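Local coordinates for Ycf48-like protein (Thermosynechococcus elongatus, PDB 5OJ5), which probably helps assemble photosystem II at an early stage and replace photodamaged D1, whose C-terminal extension it binds, at residues Lys246-Asp251 / Glu256-Leu261. Sequence-based numbering, arbitrary orientation.
Sequences KIAFSD and ENWGEL
The indole of Trp258 lies flat against Ser250, its partner in an antiparallel non-hydrogen-bonded pair. Ser250 CB stands 3.8 Å from the centroid of the six-membered ring, only 3° off the ring normal, which makes a CH-pi contact over the face. With CG anti to its own carbonyl carbon (chi1 -76°), Trp258 turns its benzo ring back across the strand, where CE3 comes within 3.4 Å of Phe249 C and the ring edge meets Ala248 O, 3.5 Å from CZ3. The hydroxyl of Ser250 bonds to the backbone N of Leu238 on the adjoining strand, and Trp258 itself packs on Leu238 and Met240, so the indole spans two strands.

Two backbone bonds flank this pair. Gly259 N donates to Phe249 O, and Asp251 N to Asn257 O at 2.8 Å. Beyond the second, the Asp251 and Asn257 side chains touch through their CB atoms and, in the Asp251 conformer described, run side by side in the same direction; in this conformer, OD2 of Asp251 accepts a hydrogen bond from Asp253 N.

Toward Lys246 the two backbones are bridged by a water, which accepts from Phe249 N and donates to Glu260 O at 2.7 Å. Ala248 CB points toward segment 256-261 and packs against Glu260 O, with CE3 of Trp258 nearby, and past it Leu261, its CG anti to the backbone N (chi1 -166°), brings CD1 to 3.7 Å from Lys246 CB and close to Ile247 O. The lysine end leads away to Asn268 OD1 and Gly244 O. A backbone bond between Ile247 and Leu262 renews direct pairing beyond the water. The arrangement is that of the outer edge of a beta-propeller blade: in this seven-bladed torus, an irregular returning segment pairs with the third strand, in the place of a regular fourth.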
ATOM      1  N   LYS A 246      -1.719 -18.429  -2.497  1.00 13.57           N
ATOM      2  CA  LYS A 246      -2.677 -18.825  -1.490  1.00 13.00           C
ATOM      3  C   LYS A 246      -2.918 -17.675  -0.514  1.00 12.03           C
ATOM      4  O   LYS A 246      -2.062 -16.828  -0.306  1.00 12.55           O
ATOM      5  CB  LYS A 246      -2.194 -20.078  -0.746  1.00 16.35           C
ATOM      6  CG  LYS A 246      -1.726 -21.211  -1.625  1.00 20.80           C
ATOM      7  CD  LYS A 246      -2.853 -21.872  -2.334  1.00 24.28           C
ATOM      8  CE  LYS A 246      -2.354 -22.990  -3.254  1.00 25.99           C
ATOM      9  NZ  LYS A 246      -2.275 -22.452  -4.653  1.00 28.93           N
ATOM     10  N   ILE A 247      -4.098 -17.680   0.101  1.00 12.27           N
ATOM     11  CA  ILE A 247      -4.484 -16.653   1.070  1.00 12.22           C
ATOM     12  C   ILE A 247      -5.176 -17.288   2.268  1.00 12.08           C
ATOM     13  O   ILE A 247      -5.665 -18.417   2.186  1.00 14.06           O
ATOM     14  CB  ILE A 247      -5.360 -15.520   0.481  1.00 11.73           C
ATOM     15  CG1 ILE A 247      -6.781 -16.027   0.224  1.00 13.47           C
ATOM     16  CG2 ILE A 247      -4.725 -14.929  -0.741  1.00 12.85           C
ATOM     17  CD1 ILE A 247      -7.735 -14.948  -0.289  1.00 15.16           C
ATOM     18  N   ALA A 248      -5.223 -16.554   3.384  1.00 12.47           N
ATOM     19  CA  ALA A 248      -5.985 -16.979   4.555  1.00 13.28           C
ATOM     20  C   ALA A 248      -6.395 -15.773   5.387  1.00 13.52           C
ATOM     21  O   ALA A 248      -5.861 -14.667   5.233  1.00 12.26           O
ATOM     22  CB  ALA A 248      -5.194 -17.978   5.423  1.00 15.21           C
ATOM     23  N   PHE A 249      -7.367 -15.993   6.272  1.00 14.63           N
ATOM     24  CA  PHE A 249      -7.908 -14.967   7.152  1.00 14.49           C
ATOM     25  C   PHE A 249      -7.873 -15.462   8.587  1.00 15.13           C
ATOM     26  O   PHE A 249      -8.102 -16.647   8.863  1.00 16.65           O
ATOM     27  CB  PHE A 249      -9.369 -14.655   6.785  1.00 15.73           C
ATOM     28  CG  PHE A 249      -9.531 -14.157   5.382  1.00 15.09           C
ATOM     29  CD1 PHE A 249      -9.410 -12.815   5.118  1.00 15.64           C
ATOM     30  CD2 PHE A 249      -9.738 -15.022   4.325  1.00 16.53           C
ATOM     31  CE1 PHE A 249      -9.537 -12.329   3.800  1.00 15.43           C
ATOM     32  CE2 PHE A 249      -9.865 -14.540   3.015  1.00 17.34           C
ATOM     33  CZ  PHE A 249      -9.757 -13.186   2.759  1.00 16.80           C
ATOM     34  N   SER A 250      -7.628 -14.539   9.511  1.00 14.25           N
ATOM     35  CA  SER A 250      -7.561 -14.915  10.910  1.00 15.56           C
ATOM     36  C   SER A 250      -8.966 -15.138  11.489  1.00 17.83           C
ATOM     37  O   SER A 250      -9.981 -14.644  10.981  1.00 17.78           O
ATOM     38  CB  SER A 250      -6.780 -13.869  11.709  1.00 15.48           C
ATOM     39  OG  SER A 250      -7.459 -12.641  11.769  1.00 14.95           O
ATOM     40  N   ASP A 251      -8.992 -15.917  12.571  0.52 20.64           N
ATOM     41  CA  ASP A 251     -10.227 -16.293  13.261  0.52 24.96           C
ATOM     42  C   ASP A 251     -10.818 -15.065  13.945  0.52 26.83           C
ATOM     43  O   ASP A 251     -10.079 -14.302  14.580  0.52 27.64           O
ATOM     44  CB  ASP A 251      -9.822 -17.349  14.309  0.52 27.91           C
ATOM     45  CG  ASP A 251     -10.919 -17.675  15.335  0.52 31.41           C
ATOM     46  OD1 ASP A 251     -10.582 -18.306  16.364  0.52 33.78           O
ATOM     47  OD2 ASP A 251     -12.096 -17.333  15.135  0.52 33.10           O
ATOM     48  N   GLU A 256      -4.617 -14.756  16.474  1.00 39.99           N
ATOM     49  CA  GLU A 256      -3.461 -15.601  16.231  1.00 41.62           C
ATOM     50  C   GLU A 256      -3.824 -16.973  15.690  1.00 39.80           C
ATOM     51  O   GLU A 256      -2.915 -17.731  15.331  1.00 41.34           O
ATOM     52  CB  GLU A 256      -2.576 -15.694  17.474  1.00 45.73           C
ATOM     53  CG  GLU A 256      -1.864 -14.382  17.786  1.00 48.79           C
ATOM     54  CD  GLU A 256      -1.478 -14.268  19.241  1.00 51.34           C
ATOM     55  OE1 GLU A 256      -1.252 -13.132  19.726  1.00 51.76           O
ATOM     56  OE2 GLU A 256      -1.386 -15.330  19.892  1.00 52.38           O
ATOM     57  N   ASN A 257      -5.118 -17.289  15.579  1.00 35.40           N
ATOM     58  CA  ASN A 257      -5.584 -18.499  14.915  1.00 31.98           C
ATOM     59  C   ASN A 257      -6.024 -18.168  13.488  1.00 26.92           C
ATOM     60  O   ASN A 257      -6.600 -17.109  13.224  1.00 26.55           O
ATOM     61  CB  ASN A 257      -6.742 -19.161  15.673  1.00 35.42           C
ATOM     62  CG  ASN A 257      -6.271 -20.073  16.821  1.00 39.95           C
ATOM     63  OD1 ASN A 257      -6.741 -19.939  17.956  1.00 42.40           O
ATOM     64  ND2 ASN A 257      -5.362 -21.002  16.529  1.00 41.13           N
ATOM     65  N   TRP A 258      -5.774 -19.089  12.579  1.00 25.00           N
ATOM     66  CA  TRP A 258      -5.895 -18.813  11.159  1.00 22.63           C
ATOM     67  C   TRP A 258      -6.778 -19.888  10.544  1.00 23.66           C
ATOM     68  O   TRP A 258      -6.761 -21.053  10.959  1.00 26.00           O
ATOM     69  CB  TRP A 258      -4.497 -18.739  10.504  1.00 22.52           C
ATOM     70  CG  TRP A 258      -3.808 -17.471  10.816  1.00 20.98           C
ATOM     71  CD1 TRP A 258      -3.052 -17.160  11.923  1.00 19.48           C
ATOM     72  CD2 TRP A 258      -3.917 -16.273  10.079  1.00 16.41           C
ATOM     73  NE1 TRP A 258      -2.647 -15.864  11.892  1.00 20.71           N
ATOM     74  CE2 TRP A 258      -3.154 -15.289  10.760  1.00 17.22           C
ATOM     75  CE3 TRP A 258      -4.537 -15.922   8.864  1.00 15.69           C
ATOM     76  CZ2 TRP A 258      -3.016 -14.029  10.300  1.00 17.67           C
ATOM     77  CZ3 TRP A 258      -4.383 -14.631   8.427  1.00 14.16           C
ATOM     78  CH2 TRP A 258      -3.610 -13.725   9.132  1.00 15.44           C
ATOM     79  N   GLY A 259      -7.559 -19.471   9.563  1.00 23.38           N
ATOM     80  CA  GLY A 259      -8.480 -20.336   8.859  1.00 24.56           C
ATOM     81  C   GLY A 259      -7.818 -21.152   7.766  1.00 24.65           C
ATOM     82  O   GLY A 259      -6.595 -21.198   7.629  1.00 25.94           O
ATOM     83  N   GLU A 260      -8.664 -21.823   6.981  1.00 26.88           N
ATOM     84  CA  GLU A 260      -8.188 -22.663   5.891  1.00 27.90           C
ATOM     85  C   GLU A 260      -7.402 -21.871   4.853  1.00 24.06           C
ATOM     86  O   GLU A 260      -7.669 -20.704   4.572  1.00 24.90           O
ATOM     87  CB  GLU A 260      -9.365 -23.387   5.208  1.00 33.17           C
ATOM     88  CG  GLU A 260     -10.044 -22.618   4.048  1.00 36.68           C
ATOM     89  CD  GLU A 260     -11.307 -23.283   3.461  1.00 39.60           C
ATOM     90  OE1 GLU A 260     -12.420 -22.979   3.942  1.00 39.75           O
ATOM     91  OE2 GLU A 260     -11.190 -24.086   2.501  1.00 40.53           O
ATOM     92  N   LEU A 261      -6.423 -22.533   4.277  1.00 23.47           N
ATOM     93  CA  LEU A 261      -5.634 -21.944   3.219  1.00 21.95           C
ATOM     94  C   LEU A 261      -6.431 -22.009   1.918  1.00 21.09           C
ATOM     95  O   LEU A 261      -6.788 -23.097   1.465  1.00 23.71           O
ATOM     96  CB  LEU A 261      -4.304 -22.696   3.152  1.00 24.73           C
ATOM     97  CG  LEU A 261      -3.215 -22.012   2.331  1.00 25.27           C
ATOM     98  CD1 LEU A 261      -2.892 -20.597   2.836  1.00 23.99           C
ATOM     99  CD2 LEU A 261      -1.977 -22.880   2.278  1.00 27.77           C
TER
HETATM  100  O   HOH W   1      -8.685 -18.545   5.865  1.00 20.75           O